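Local coordinates for mandalate racemase/muconate lactonizing enzyme (Unidentified, PDB 4E4U), which belongs to the mandelate racemase/muconate lactonizing branch of the enolase superfamily and probably acts on a carboxylate substrate by abstracting its alpha proton, at the interface of chains A and B and the interface of chains A and C. Sequence-based numbering; all coordinates share one arbitrary frame. Chains: chain A/B/C, Mandalate racemase/muconate lactonizing enzyme.

Contact 1: the interface of chains A and B. Residues chain A 195, 199-200, 202-203, 228-230, 254; chain B 178, 181, 184, 219, 223.
Most buried surface in this heterologous patch belongs to A:Asp228 (79 Å²), B:Arg219 (76 Å²) and B:Leu181 (67 Å²). B:Arg219, from helix 214-224, turns at chi3 (64°) and offers one side of its guanidinium to the A:Asp228 carboxylate: NE bonds OD1 at 2.9 Å and NH2 bonds OD2 at 3.0 Å. The pairing is not coplanar, because the two planes are 54° apart and both oxygens are met from above the carboxylate plane. B:Arg223, extended from CG to NE, brings NH2 to the same OD2 at 2.8 Å, nearly straight (167° at H), so two arginines share that oxygen. A:Leu230 CA lies over one face of the B:Arg219 guanidinium and B:Leu184 CD1 over the other, both toward the rim, which would limit its tilt. Its NH2 also reaches the syn lone pair of A:Asp203 OD1 at 3.3 Å, while NH1 bonds B:Gln178 OE1. B:Leu181, starting helix 181-198, meets A:Arg195 tip to tip, CD1 standing 3.4 Å from NH1, which bonds the carbonyls of A:Gly199 and A:Ala202. The arginines should keep A:Asp228 ionised. In the deposited assembly the site joins barrel-domain surfaces by charge pairing, with B:Leu181 packed alongside, CD1 against A:Ala202 O; a role in the native oligomer is inferred.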
# COMPACT_ATOMS: atom_id res chain seq x y z
N ARG A 195 22.68 8.80 32.30
CA ARG A 195 22.71 7.34 32.43
C ARG A 195 23.74 6.89 33.47
O ARG A 195 23.45 6.01 34.28
CB ARG A 195 22.96 6.64 31.09
CG ARG A 195 23.15 5.13 31.22
CD ARG A 195 21.90 4.43 31.77
NE ARG A 195 20.84 4.38 30.77
CZ ARG A 195 19.54 4.53 31.04
NH1 ARG A 195 19.14 4.74 32.30
NH2 ARG A 195 18.64 4.47 30.07
N GLY A 199 22.08 4.85 36.37
CA GLY A 199 22.19 3.44 36.02
C GLY A 199 20.87 2.89 35.49
O GLY A 199 20.23 3.52 34.66
N SER A 200 20.45 1.74 36.01
CA SER A 200 19.19 1.15 35.59
C SER A 200 18.04 1.49 36.53
O SER A 200 16.97 0.88 36.46
CB SER A 200 19.34 -0.36 35.44
OG SER A 200 20.18 -0.66 34.34
N ALA A 202 16.50 4.45 36.70
CA ALA A 202 15.55 5.37 36.09
C ALA A 202 15.68 5.38 34.58
O ALA A 202 16.80 5.37 34.05
CB ALA A 202 15.74 6.78 36.64
N ASP A 203 14.55 5.38 33.91
CA ASP A 203 14.54 5.59 32.47
C ASP A 203 14.89 7.02 32.10
O ASP A 203 14.61 7.96 32.86
CB ASP A 203 13.17 5.24 31.89
CG ASP A 203 12.99 3.75 31.66
OD1 ASP A 203 13.73 3.18 30.83
OD2 ASP A 203 12.11 3.14 32.31
N ASP A 228 19.55 3.71 25.37
CA ASP A 228 18.23 3.09 25.56
C ASP A 228 17.19 3.98 26.27
O ASP A 228 16.61 3.56 27.28
CB ASP A 228 18.36 1.74 26.28
CG ASP A 228 17.08 0.91 26.26
OD1 ASP A 228 16.32 0.96 25.27
OD2 ASP A 228 16.83 0.18 27.24
N PRO A 229 16.93 5.19 25.74
CA PRO A 229 15.88 6.01 26.35
C PRO A 229 14.51 5.35 26.22
O PRO A 229 14.22 4.65 25.22
CB PRO A 229 15.90 7.31 25.54
CG PRO A 229 17.04 7.22 24.61
CD PRO A 229 17.47 5.80 24.51
N LEU A 230 13.66 5.58 27.21
CA LEU A 230 12.29 5.10 27.16
C LEU A 230 11.49 5.78 26.04
O LEU A 230 10.63 5.17 25.42
CB LEU A 230 11.61 5.28 28.53
CG LEU A 230 10.09 5.10 28.64
CD1 LEU A 230 9.60 3.78 28.08
CD2 LEU A 230 9.65 5.24 30.09
N PRO A 254 11.24 4.28 21.37
CA PRO A 254 9.82 4.62 21.24
C PRO A 254 9.61 6.11 21.00
O PRO A 254 10.26 6.93 21.66
CB PRO A 254 9.24 4.23 22.61
CG PRO A 254 10.14 3.13 23.07
CD PRO A 254 11.52 3.57 22.63
N GLN B 178 5.42 -1.95 29.65
CA GLN B 178 6.76 -1.52 29.23
C GLN B 178 7.78 -2.01 30.25
O GLN B 178 7.81 -1.52 31.39
CB GLN B 178 6.78 0.01 29.10
CG GLN B 178 8.10 0.60 28.61
CD GLN B 178 8.28 0.59 27.09
OE1 GLN B 178 9.39 0.35 26.60
NE2 GLN B 178 7.23 0.91 26.34
N LEU B 181 14.12 -1.09 33.01
CA LEU B 181 15.53 -1.29 32.69
C LEU B 181 16.12 -2.50 33.42
O LEU B 181 16.90 -3.24 32.85
CB LEU B 181 16.35 -0.05 33.02
CG LEU B 181 16.08 1.14 32.10
CD1 LEU B 181 16.66 2.39 32.74
CD2 LEU B 181 16.67 0.91 30.71
N LEU B 184 14.93 -5.53 31.56
CA LEU B 184 15.65 -5.61 30.29
C LEU B 184 17.08 -6.11 30.52
O LEU B 184 17.57 -6.96 29.78
CB LEU B 184 15.67 -4.25 29.58
CG LEU B 184 14.32 -3.73 29.07
CD1 LEU B 184 14.43 -2.27 28.64
CD2 LEU B 184 13.82 -4.58 27.91
N ARG B 219 12.57 -2.55 22.04
CA ARG B 219 13.71 -2.23 22.91
C ARG B 219 14.41 -3.51 23.38
O ARG B 219 15.64 -3.59 23.36
CB ARG B 219 13.27 -1.40 24.13
CG ARG B 219 12.97 0.05 23.80
CD ARG B 219 12.49 0.81 25.02
NE ARG B 219 13.51 0.90 26.07
CZ ARG B 219 13.25 1.21 27.33
NH1 ARG B 219 12.00 1.44 27.72
NH2 ARG B 219 14.24 1.28 28.21
N ARG B 223 18.47 -5.45 22.34
CA ARG B 223 19.42 -5.97 23.32
C ARG B 223 19.76 -7.44 23.12
O ARG B 223 20.87 -7.87 23.43
CB ARG B 223 18.86 -5.80 24.72
CG ARG B 223 18.85 -4.37 25.21
CD ARG B 223 17.98 -4.28 26.43
NE ARG B 223 17.98 -2.97 27.09
CZ ARG B 223 18.59 -2.72 28.24
NH1 ARG B 223 19.30 -3.66 28.85
NH2 ARG B 223 18.48 -1.52 28.79
O HOH W 1 11.45 1.02 30.49
O HOH W 2 12.96 1.23 34.11

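Contact 2: the interface of chains A and B. Residues chain A 124, 126, 159, 161, 355, 357; chain B 396-398.
B:Lys398 runs straight into chain A, its CG anti to the carbonyl carbon (chi1 -63°) and every later torsion near 180°. CB lies beside the phenol oxygen of A:Tyr357 at 3.8 Å from OH, and CG and CD pass along the same oxygen. CE then presses on the methyl CG2 of A:Thr161 at 3.4 Å, a tight carbon contact. At the tip, NZ bonds two backbone carbonyls: A:Gly159 O at 3.0 Å, in plane on a lone pair, and A:Asp355 O at 3.0 Å, from above the carbonyl plane. The A:Asp355 carboxylate adds a salt bridge through OD1. B:Asp396 meets A:Tyr357 tip to tip; its OD1, fixed on the anti lone pair by the backbone N of B:Lys398, is positioned to receive the phenol on its syn lone pair. OD2 takes A:Arg124 NH2 at 2.8 Å in a bent bond (126° at H), from above the carboxylate plane. A:Arg124 NE lies 3.7 Å above the A:Tyr357 ring centre. B:Val397 sets CG2 over the guanidinium of A:Arg126, whose rotation is fixed by NE to A:Thr161 OG1 and NH2 to A:Thr161 O, both in its plane. This patch of the asymmetric A-B interface, presumably stabilising the assembly, lays C-terminal loop 396-398 across strands 125-130 and 357-359 and the loop before strand 162-165.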
# COMPACT_ATOMS: atom_id res chain seq x y z
N ARG A 124 -1.43 3.15 42.72
CA ARG A 124 -0.58 4.33 42.63
C ARG A 124 -0.06 4.47 41.21
O ARG A 124 -0.05 3.50 40.45
CB ARG A 124 0.59 4.25 43.61
CG ARG A 124 1.52 3.11 43.33
CD ARG A 124 2.48 2.89 44.49
NE ARG A 124 3.21 1.64 44.31
CZ ARG A 124 4.34 1.34 44.94
NH1 ARG A 124 4.88 2.21 45.78
NH2 ARG A 124 4.93 0.18 44.71
N ARG A 126 2.92 5.52 38.54
CA ARG A 126 4.31 5.82 38.23
C ARG A 126 4.41 7.24 37.68
O ARG A 126 3.60 7.64 36.84
CB ARG A 126 4.86 4.81 37.21
CG ARG A 126 6.35 4.94 36.95
CD ARG A 126 6.77 4.07 35.78
NE ARG A 126 8.20 4.22 35.51
CZ ARG A 126 8.81 3.75 34.42
NH1 ARG A 126 8.12 3.09 33.50
NH2 ARG A 126 10.11 3.94 34.26
N GLY A 159 12.96 8.63 44.77
CA GLY A 159 12.17 7.49 44.35
C GLY A 159 11.71 7.52 42.90
O GLY A 159 11.06 6.57 42.45
N THR A 161 11.53 6.97 39.02
CA THR A 161 11.98 5.89 38.15
C THR A 161 12.13 6.34 36.69
O THR A 161 12.33 5.51 35.81
CB THR A 161 11.01 4.69 38.19
OG1 THR A 161 9.72 5.11 37.73
CG2 THR A 161 10.88 4.17 39.61
N ASP A 355 7.63 8.34 47.02
CA ASP A 355 8.58 7.35 46.53
C ASP A 355 8.44 7.07 45.03
O ASP A 355 8.48 5.91 44.60
CB ASP A 355 8.45 6.05 47.32
CG ASP A 355 9.68 5.16 47.21
OD1 ASP A 355 10.75 5.68 46.83
OD2 ASP A 355 9.59 3.96 47.54
N TYR A 357 5.76 7.78 43.08
CA TYR A 357 4.39 7.56 42.62
C TYR A 357 3.43 8.62 43.09
O TYR A 357 3.56 9.17 44.17
CB TYR A 357 3.86 6.21 43.10
CG TYR A 357 4.72 5.03 42.74
CD1 TYR A 357 5.75 4.63 43.59
CD2 TYR A 357 4.49 4.29 41.58
CE1 TYR A 357 6.54 3.55 43.29
CE2 TYR A 357 5.29 3.19 41.27
CZ TYR A 357 6.31 2.83 42.13
OH TYR A 357 7.12 1.75 41.86
N ASP B 396 4.48 -3.52 38.61
CA ASP B 396 5.04 -2.28 39.11
C ASP B 396 6.47 -2.21 38.59
O ASP B 396 7.16 -3.23 38.55
CB ASP B 396 5.02 -2.28 40.64
CG ASP B 396 5.42 -0.94 41.24
OD1 ASP B 396 6.54 -0.45 40.96
OD2 ASP B 396 4.61 -0.38 42.00
N VAL B 397 6.90 -1.02 38.17
CA VAL B 397 8.22 -0.86 37.55
C VAL B 397 9.36 -1.27 38.49
O VAL B 397 10.44 -1.68 38.04
CB VAL B 397 8.42 0.58 37.00
CG1 VAL B 397 8.47 1.60 38.13
CG2 VAL B 397 9.67 0.67 36.13
N LYS B 398 9.12 -1.19 39.80
CA LYS B 398 10.14 -1.55 40.78
C LYS B 398 10.17 -3.05 41.10
O LYS B 398 11.06 -3.52 41.80
CB LYS B 398 9.98 -0.72 42.05
CG LYS B 398 10.17 0.78 41.82
CD LYS B 398 10.20 1.60 43.11
CE LYS B 398 10.37 3.08 42.79
NZ LYS B 398 10.64 3.97 43.94

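Contact 3: the interface of chains A and C. Residues chain A 45-46, 48-49, 52-53; chain C 52-53, 56-57, 60.
At the apolar centre, A:Ile53 and C:Ile53 cross at about a right angle, their CD1 methyls 3.6 Å apart. Both carry CG1 anti to the carbonyl carbon (chi1 -73°) with an extended chi2, which sends CD1 toward the partner helix. Beside them the rings of A:Pro52 and C:Pro52 meet tip to tip, CG to CG at 3.5 Å. The interface is two-fold symmetric, so helix 47-61 packs on its own copy, a pairing that may hold the two chains as a dimer within the assembly. One step outward, A:Ala49 CB rests on the backbone of C:Ile53, 3.9 Å from CA. The A:Phe45 ring follows: C:Ile53 CG2 lies over its face, 3.8 Å from the centroid and offset toward the rim, as a CH-pi contact. C:Val57 lies alongside the ring, its CG2 at 3.6 Å from CE1. At the polar rim, the backbone N of A:Gly46, just ahead of the helix, bonds C:Asp56 OD2 at 3.0 Å, a bond that recurs with the chains exchanged. C:Arg60, one turn on, grips the C:Asp56 carboxylate side-on, with NH2 on the syn lone pair of OD1 and NE on OD2. That OD2 therefore accepts from both A:Gly46 N and C:Arg60 NE, each from above the carboxylate plane, 54° and 34° out of it.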
# COMPACT_ATOMS: atom_id res chain seq x y z
N PHE A 45 -3.47 32.42 22.27
CA PHE A 45 -3.76 33.81 22.60
C PHE A 45 -3.53 34.00 24.09
O PHE A 45 -3.69 33.06 24.87
CB PHE A 45 -5.21 34.17 22.27
CG PHE A 45 -5.65 33.68 20.93
CD1 PHE A 45 -5.05 34.16 19.77
CD2 PHE A 45 -6.66 32.74 20.82
CE1 PHE A 45 -5.45 33.69 18.52
CE2 PHE A 45 -7.06 32.27 19.57
CZ PHE A 45 -6.45 32.75 18.42
N GLY A 46 -3.19 35.23 24.48
CA GLY A 46 -2.93 35.57 25.87
C GLY A 46 -4.16 35.62 26.76
O GLY A 46 -5.29 35.57 26.27
N LYS A 48 -5.69 37.94 28.36
CA LYS A 48 -6.66 39.02 28.13
C LYS A 48 -7.70 38.64 27.08
O LYS A 48 -8.85 39.08 27.12
CB LYS A 48 -5.93 40.30 27.70
CG LYS A 48 -6.74 41.57 27.83
CD LYS A 48 -5.81 42.76 28.04
CE LYS A 48 -4.53 42.33 28.76
NZ LYS A 48 -3.99 43.37 29.69
N ALA A 49 -7.30 37.81 26.12
CA ALA A 49 -8.23 37.29 25.14
C ALA A 49 -8.96 36.06 25.67
O ALA A 49 -10.12 35.84 25.35
CB ALA A 49 -7.50 36.96 23.85
N PRO A 52 -12.61 36.65 27.71
CA PRO A 52 -13.87 36.73 26.95
C PRO A 52 -14.14 35.51 26.07
O PRO A 52 -15.31 35.21 25.81
CB PRO A 52 -13.68 37.99 26.09
CG PRO A 52 -12.22 38.24 26.07
CD PRO A 52 -11.70 37.76 27.38
N ILE A 53 -13.11 34.80 25.63
CA ILE A 53 -13.34 33.55 24.90
C ILE A 53 -14.11 32.56 25.78
O ILE A 53 -15.10 31.96 25.35
CB ILE A 53 -12.01 32.91 24.47
CG1 ILE A 53 -11.37 33.70 23.33
CG2 ILE A 53 -12.22 31.46 24.04
CD1 ILE A 53 -9.98 33.24 22.99
N PRO C 52 -10.71 41.26 21.29
CA PRO C 52 -9.45 41.15 22.04
C PRO C 52 -8.49 40.09 21.48
O PRO C 52 -7.28 40.23 21.64
CB PRO C 52 -9.90 40.78 23.46
CG PRO C 52 -11.28 40.26 23.30
CD PRO C 52 -11.88 40.99 22.15
N ILE C 53 -9.00 39.05 20.82
CA ILE C 53 -8.11 38.10 20.17
C ILE C 53 -7.26 38.81 19.11
O ILE C 53 -6.03 38.63 19.05
CB ILE C 53 -8.91 36.97 19.48
CG1 ILE C 53 -9.50 36.02 20.53
CG2 ILE C 53 -8.03 36.19 18.52
CD1 ILE C 53 -10.45 35.01 19.94
N ASP C 56 -4.57 40.92 20.53
CA ASP C 56 -3.50 40.10 21.07
C ASP C 56 -2.54 39.62 19.98
O ASP C 56 -1.32 39.73 20.12
CB ASP C 56 -4.09 38.91 21.82
CG ASP C 56 -3.04 38.14 22.60
OD1 ASP C 56 -2.63 38.64 23.67
OD2 ASP C 56 -2.64 37.04 22.15
N VAL C 57 -3.09 39.10 18.89
CA VAL C 57 -2.27 38.60 17.80
C VAL C 57 -1.46 39.74 17.18
O VAL C 57 -0.27 39.60 16.91
CB VAL C 57 -3.13 37.93 16.71
CG1 VAL C 57 -2.28 37.48 15.54
CG2 VAL C 57 -3.91 36.76 17.31
N ARG C 60 1.46 40.92 19.56
CA ARG C 60 2.55 39.97 19.71
C ARG C 60 3.32 39.72 18.43
O ARG C 60 4.53 39.53 18.47
CB ARG C 60 2.04 38.62 20.25
CG ARG C 60 1.47 38.70 21.64
CD ARG C 60 0.94 37.36 22.11
NE ARG C 60 0.09 37.58 23.26
CZ ARG C 60 0.54 37.78 24.49
NH1 ARG C 60 1.85 37.74 24.74
NH2 ARG C 60 -0.32 38.01 25.48

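Contact 1 and contact 2 are patches of one A-B interface, their C-alpha centres about 15 Å apart; contact 3 joins A to C, about 43 Å from contact 1 and 41 Å from contact 2. No residue is shared. The A-B interface is not an exact two-fold: the two chains contribute different, partly overlapping surfaces, since helix 181-198 takes part from both and chain B adds its C-terminal loop. Contact 3 instead pairs helix 47-61 with its copy about a two-fold. Chain A thus engages two neighbours through separate surfaces, a combination consistent with the deposited eight-copy assembly, though the structure alone does not establish that assembly in solution.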